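Local coordinates for flagellin (Burkholderia pseudomallei, PDB 4CFI), which probably polymerises into the filament of the bacterial flagellum, the propeller used for swimming, and carries epitopes recognised by the immune system, at residues Asn67-Gln79 with Thr87-Ala99. Numbering follows the deposited sequence.
Sequences NILDGSAGTLSFQ and TVSVDLTQSMSAA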
loop_
_atom_site.group_PDB
_atom_site.type_symbol
_atom_site.label_atom_id
_atom_site.label_comp_id
_atom_site.label_asym_id
_atom_site.label_seq_id
_atom_site.Cartn_x
_atom_site.Cartn_y
_atom_site.Cartn_z
ATOM N N ASN A 67 -13.434 -25.201 -4.222
ATOM C CA ASN A 67 -12.580 -23.999 -4.198
ATOM C C ASN A 67 -11.859 -23.857 -2.869
ATOM O O ASN A 67 -12.423 -24.106 -1.797
ATOM C CB ASN A 67 -13.399 -22.728 -4.449
ATOM C CG ASN A 67 -13.563 -22.413 -5.926
ATOM O OD1 ASN A 67 -13.204 -23.215 -6.793
ATOM N ND2 ASN A 67 -14.103 -21.242 -6.220
ATOM N N ILE A 68 -10.596 -23.443 -2.929
ATOM C CA ILE A 68 -9.793 -23.290 -1.702
ATOM C C ILE A 68 -9.155 -21.901 -1.515
ATOM O O ILE A 68 -8.630 -21.640 -0.431
ATOM C CB ILE A 68 -8.754 -24.414 -1.511
ATOM C CG1 ILE A 68 -7.814 -24.457 -2.694
ATOM C CG2 ILE A 68 -9.447 -25.765 -1.291
ATOM C CD1 ILE A 68 -6.713 -25.484 -2.519
ATOM N N LEU A 69 -9.200 -21.007 -2.523
ATOM C CA LEU A 69 -8.564 -19.683 -2.386
ATOM C C LEU A 69 -9.533 -18.505 -2.508
ATOM O O LEU A 69 -9.086 -17.362 -2.589
ATOM C CB LEU A 69 -7.407 -19.508 -3.378
ATOM C CG LEU A 69 -6.162 -20.351 -3.147
ATOM C CD1 LEU A 69 -5.091 -20.015 -4.184
ATOM C CD2 LEU A 69 -5.625 -20.180 -1.729
ATOM N N ASP A 70 -10.838 -18.756 -2.444
ATOM C CA ASP A 70 -11.823 -17.679 -2.458
ATOM C C ASP A 70 -12.480 -17.444 -1.095
ATOM O O ASP A 70 -13.474 -16.743 -1.027
ATOM C CB ASP A 70 -12.877 -17.927 -3.551
ATOM C CG ASP A 70 -13.764 -19.105 -3.279
ATOM O OD1 ASP A 70 -13.549 -19.793 -2.259
ATOM O OD2 ASP A 70 -14.669 -19.356 -4.119
ATOM N N GLY A 71 -11.895 -17.994 -0.029
ATOM C CA GLY A 71 -12.424 -17.861 1.326
ATOM C C GLY A 71 -13.473 -18.906 1.678
ATOM O O GLY A 71 -13.802 -19.106 2.855
ATOM N N SER A 72 -13.974 -19.628 0.682
ATOM C CA SER A 72 -15.126 -20.500 0.895
ATOM C C SER A 72 -14.795 -21.819 1.588
ATOM O O SER A 72 -15.707 -22.488 2.093
ATOM C CB SER A 72 -15.882 -20.766 -0.419
ATOM O OG SER A 72 -15.142 -21.575 -1.311
ATOM N N ALA A 73 -13.518 -22.195 1.631
ATOM C CA ALA A 73 -13.117 -23.449 2.285
ATOM C C ALA A 73 -13.136 -23.354 3.812
ATOM O O ALA A 73 -13.222 -24.375 4.495
ATOM C CB ALA A 73 -11.750 -23.908 1.792
ATOM N N GLY A 74 -13.058 -22.140 4.348
ATOM C CA GLY A 74 -13.080 -21.928 5.788
ATOM C C GLY A 74 -11.828 -22.438 6.464
ATOM O O GLY A 74 -10.726 -22.333 5.935
ATOM N N THR A 75 -11.999 -22.982 7.661
ATOM C CA THR A 75 -10.899 -23.593 8.401
ATOM C C THR A 75 -11.013 -25.096 8.272
ATOM O O THR A 75 -12.043 -25.665 8.624
ATOM C CB THR A 75 -10.918 -23.166 9.884
ATOM O OG1 THR A 75 -10.845 -21.733 9.951
ATOM C CG2 THR A 75 -9.740 -23.760 10.629
ATOM N N LEU A 76 -9.964 -25.729 7.752
ATOM C CA LEU A 76 -9.914 -27.183 7.614
ATOM C C LEU A 76 -9.072 -27.808 8.726
ATOM O O LEU A 76 -8.112 -27.207 9.192
ATOM C CB LEU A 76 -9.321 -27.549 6.255
ATOM C CG LEU A 76 -9.977 -26.922 5.023
ATOM C CD1 LEU A 76 -9.258 -27.374 3.760
ATOM C CD2 LEU A 76 -11.457 -27.276 4.967
ATOM N N SER A 77 -9.444 -29.008 9.153
ATOM C CA SER A 77 -8.717 -29.707 10.208
ATOM C C SER A 77 -8.381 -31.130 9.781
ATOM O O SER A 77 -9.170 -31.780 9.089
ATOM C CB SER A 77 -9.532 -29.699 11.505
ATOM O OG SER A 77 -9.746 -28.369 11.939
ATOM N N PHE A 78 -7.191 -31.585 10.171
ATOM C CA PHE A 78 -6.681 -32.926 9.821
ATOM C C PHE A 78 -6.079 -33.623 11.023
ATOM O O PHE A 78 -5.369 -32.996 11.805
ATOM C CB PHE A 78 -5.614 -32.803 8.741
ATOM C CG PHE A 78 -6.090 -32.064 7.533
ATOM C CD1 PHE A 78 -6.785 -32.718 6.527
ATOM C CD2 PHE A 78 -5.909 -30.698 7.438
ATOM C CE1 PHE A 78 -7.257 -32.032 5.424
ATOM C CE2 PHE A 78 -6.384 -29.997 6.342
ATOM C CZ PHE A 78 -7.064 -30.668 5.333
ATOM N N GLN A 79 -6.363 -34.917 11.158
ATOM C CA GLN A 79 -5.841 -35.720 12.261
ATOM C C GLN A 79 -4.393 -36.154 11.963
ATOM O O GLN A 79 -4.126 -36.757 10.929
ATOM C CB GLN A 79 -6.753 -36.937 12.501
ATOM C CG GLN A 79 -6.413 -37.781 13.733
ATOM C CD GLN A 79 -6.814 -37.134 15.055
ATOM O OE1 GLN A 79 -7.785 -36.369 15.126
ATOM N NE2 GLN A 79 -6.071 -37.448 16.118
ATOM N N THR A 87 -4.656 -32.553 16.011
ATOM C CA THR A 87 -5.067 -32.099 14.696
ATOM C C THR A 87 -4.252 -30.894 14.277
ATOM O O THR A 87 -3.732 -30.164 15.112
ATOM C CB THR A 87 -6.565 -31.722 14.671
ATOM O OG1 THR A 87 -6.806 -30.642 15.574
ATOM C CG2 THR A 87 -7.426 -32.902 15.067
ATOM N N VAL A 88 -4.146 -30.715 12.964
ATOM C CA VAL A 88 -3.538 -29.543 12.345
ATOM C C VAL A 88 -4.668 -28.811 11.645
ATOM O O VAL A 88 -5.400 -29.404 10.847
ATOM C CB VAL A 88 -2.432 -29.948 11.338
ATOM C CG1 VAL A 88 -1.914 -28.728 10.604
ATOM C CG2 VAL A 88 -1.294 -30.672 12.054
ATOM N N SER A 89 -4.827 -27.536 11.981
ATOM C CA SER A 89 -5.847 -26.692 11.398
ATOM C C SER A 89 -5.216 -25.762 10.390
ATOM O O SER A 89 -4.101 -25.273 10.582
ATOM C CB SER A 89 -6.558 -25.873 12.474
ATOM O OG SER A 89 -7.274 -26.728 13.344
ATOM N N VAL A 90 -5.963 -25.510 9.323
ATOM C CA VAL A 90 -5.521 -24.653 8.243
ATOM C C VAL A 90 -6.596 -23.592 7.983
ATOM O O VAL A 90 -7.720 -23.913 7.582
ATOM C CB VAL A 90 -5.273 -25.486 6.971
ATOM C CG1 VAL A 90 -4.674 -24.623 5.868
ATOM C CG2 VAL A 90 -4.362 -26.669 7.280
ATOM N N ASP A 91 -6.238 -22.333 8.220
ATOM C CA ASP A 91 -7.144 -21.204 8.030
ATOM C C ASP A 91 -7.141 -20.706 6.575
ATOM O O ASP A 91 -6.248 -19.954 6.172
ATOM C CB ASP A 91 -6.758 -20.061 8.981
ATOM C CG ASP A 91 -7.690 -18.870 8.876
ATOM O OD1 ASP A 91 -8.475 -18.810 7.907
ATOM O OD2 ASP A 91 -7.637 -17.995 9.769
ATOM N N LEU A 92 -8.164 -21.111 5.817
ATOM C CA LEU A 92 -8.378 -20.678 4.430
ATOM C C LEU A 92 -9.630 -19.804 4.317
ATOM O O LEU A 92 -10.391 -19.879 3.336
ATOM C CB LEU A 92 -8.518 -21.890 3.515
ATOM C CG LEU A 92 -7.287 -22.792 3.440
ATOM C CD1 LEU A 92 -7.619 -24.039 2.636
ATOM C CD2 LEU A 92 -6.097 -22.049 2.848
ATOM N N THR A 93 -9.825 -18.943 5.303
ATOM C CA THR A 93 -11.002 -18.084 5.342
ATOM C C THR A 93 -10.887 -16.800 4.503
ATOM O O THR A 93 -11.906 -16.198 4.177
ATOM C CB THR A 93 -11.335 -17.663 6.787
ATOM O OG1 THR A 93 -10.239 -16.924 7.341
ATOM C CG2 THR A 93 -11.607 -18.883 7.665
ATOM N N GLN A 94 -9.657 -16.385 4.188
ATOM C CA GLN A 94 -9.411 -15.150 3.420
ATOM C C GLN A 94 -9.392 -15.393 1.911
ATOM O O GLN A 94 -8.647 -16.247 1.408
ATOM C CB GLN A 94 -8.092 -14.488 3.845
ATOM C CG GLN A 94 -7.400 -13.698 2.732
ATOM C CD GLN A 94 -7.369 -12.180 2.922
ATOM O OE1 GLN A 94 -6.823 -11.686 3.918
ATOM N NE2 GLN A 94 -7.908 -11.429 1.934
ATOM N N SER A 95 -10.223 -14.634 1.201
ATOM C CA SER A 95 -10.265 -14.660 -0.249
ATOM C C SER A 95 -9.045 -13.980 -0.843
ATOM O O SER A 95 -8.598 -12.921 -0.377
ATOM C CB SER A 95 -11.502 -13.899 -0.727
ATOM O OG SER A 95 -11.587 -13.867 -2.130
ATOM N N MET A 96 -8.538 -14.611 -1.889
ATOM C CA MET A 96 -7.473 -14.054 -2.685
ATOM C C MET A 96 -7.989 -13.354 -3.939
ATOM O O MET A 96 -7.196 -13.000 -4.822
ATOM C CB MET A 96 -6.511 -15.173 -3.077
ATOM C CG MET A 96 -5.760 -15.800 -1.906
ATOM S SD MET A 96 -4.652 -14.641 -1.058
ATOM C CE MET A 96 -5.620 -14.297 0.392
ATOM N N SER A 97 -9.297 -13.122 -4.035
ATOM C CA SER A 97 -9.830 -12.398 -5.183
ATOM C C SER A 97 -9.297 -10.964 -5.201
ATOM O O SER A 97 -8.921 -10.403 -4.169
ATOM C CB SER A 97 -11.366 -12.438 -5.197
ATOM O OG SER A 97 -11.937 -11.571 -4.240
ATOM N N ALA A 98 -9.250 -10.365 -6.385
ATOM C CA ALA A 98 -8.670 -9.033 -6.527
ATOM C C ALA A 98 -9.348 -7.963 -5.663
ATOM O O ALA A 98 -8.702 -7.003 -5.237
ATOM C CB ALA A 98 -8.684 -8.616 -7.982
ATOM N N ALA A 99 -10.639 -8.125 -5.390
ATOM C CA ALA A 99 -11.384 -7.164 -4.578
ATOM C C ALA A 99 -11.037 -7.223 -3.096
ATOM O O ALA A 99 -11.416 -6.318 -2.348
ATOM C CB ALA A 99 -12.877 -7.377 -4.773
HETATM O O HOH W 1 -10.930 -20.738 0.951
#
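Leu76 and Val90 exchange two backbone hydrogen bonds, Leu76 N to Val90 O at 2.9 Å and Val90 N to Leu76 O at 2.7 Å, the second lying in the carbonyl plane. Phe78 and Val88 repeat the pattern, and the strand directions differ by 160°, which defines the antiparallel hairpin of 74-79 and 87-92. Its two faces differ in chemistry. Leu76, Phe78, Val88 and Val90 occupy one, where helices 2-31 and 227-257 pack; Thr75, Ser77, Ser89 and Asp91 line the exposed other, and there, in one of the two modelled Ser77 conformers, OG lies 3.3 Å from Ser89 OG, a long and doubtful hydrogen bond. At the edge of the Phe78 ring, CE2 meets Val90 CG2 at 4.0 Å.

Leu92 can be followed outward: CB sits 3.3 Å from Gly74 O and also approaches the Ala73 methyl. CG is anti to the carbonyl carbon (chi1 -63°), and an extended chi2 sends CD1 on to Leu76 CD1 at 3.9 Å and past Ile68 CB and O, while CD2 remains beside Ile68 O. Near the backbone at Leu92, one water accepts from Ala73 N and donates to Leu92 O at 2.6 Å, so it links Ala73 of the Gly71-Gly74 type I turn to the carbonyl of Leu92 and, weakly, to that of Ile68. Further on, Met96 N donates to Leu69 O with an N-H...O angle of 164°. The chemistry implies a hairpin fixed to the helical bundle by its aliphatic and aromatic face, with a hydroxyl-rich face toward solvent and the loop ends tied by backbone and water bonds.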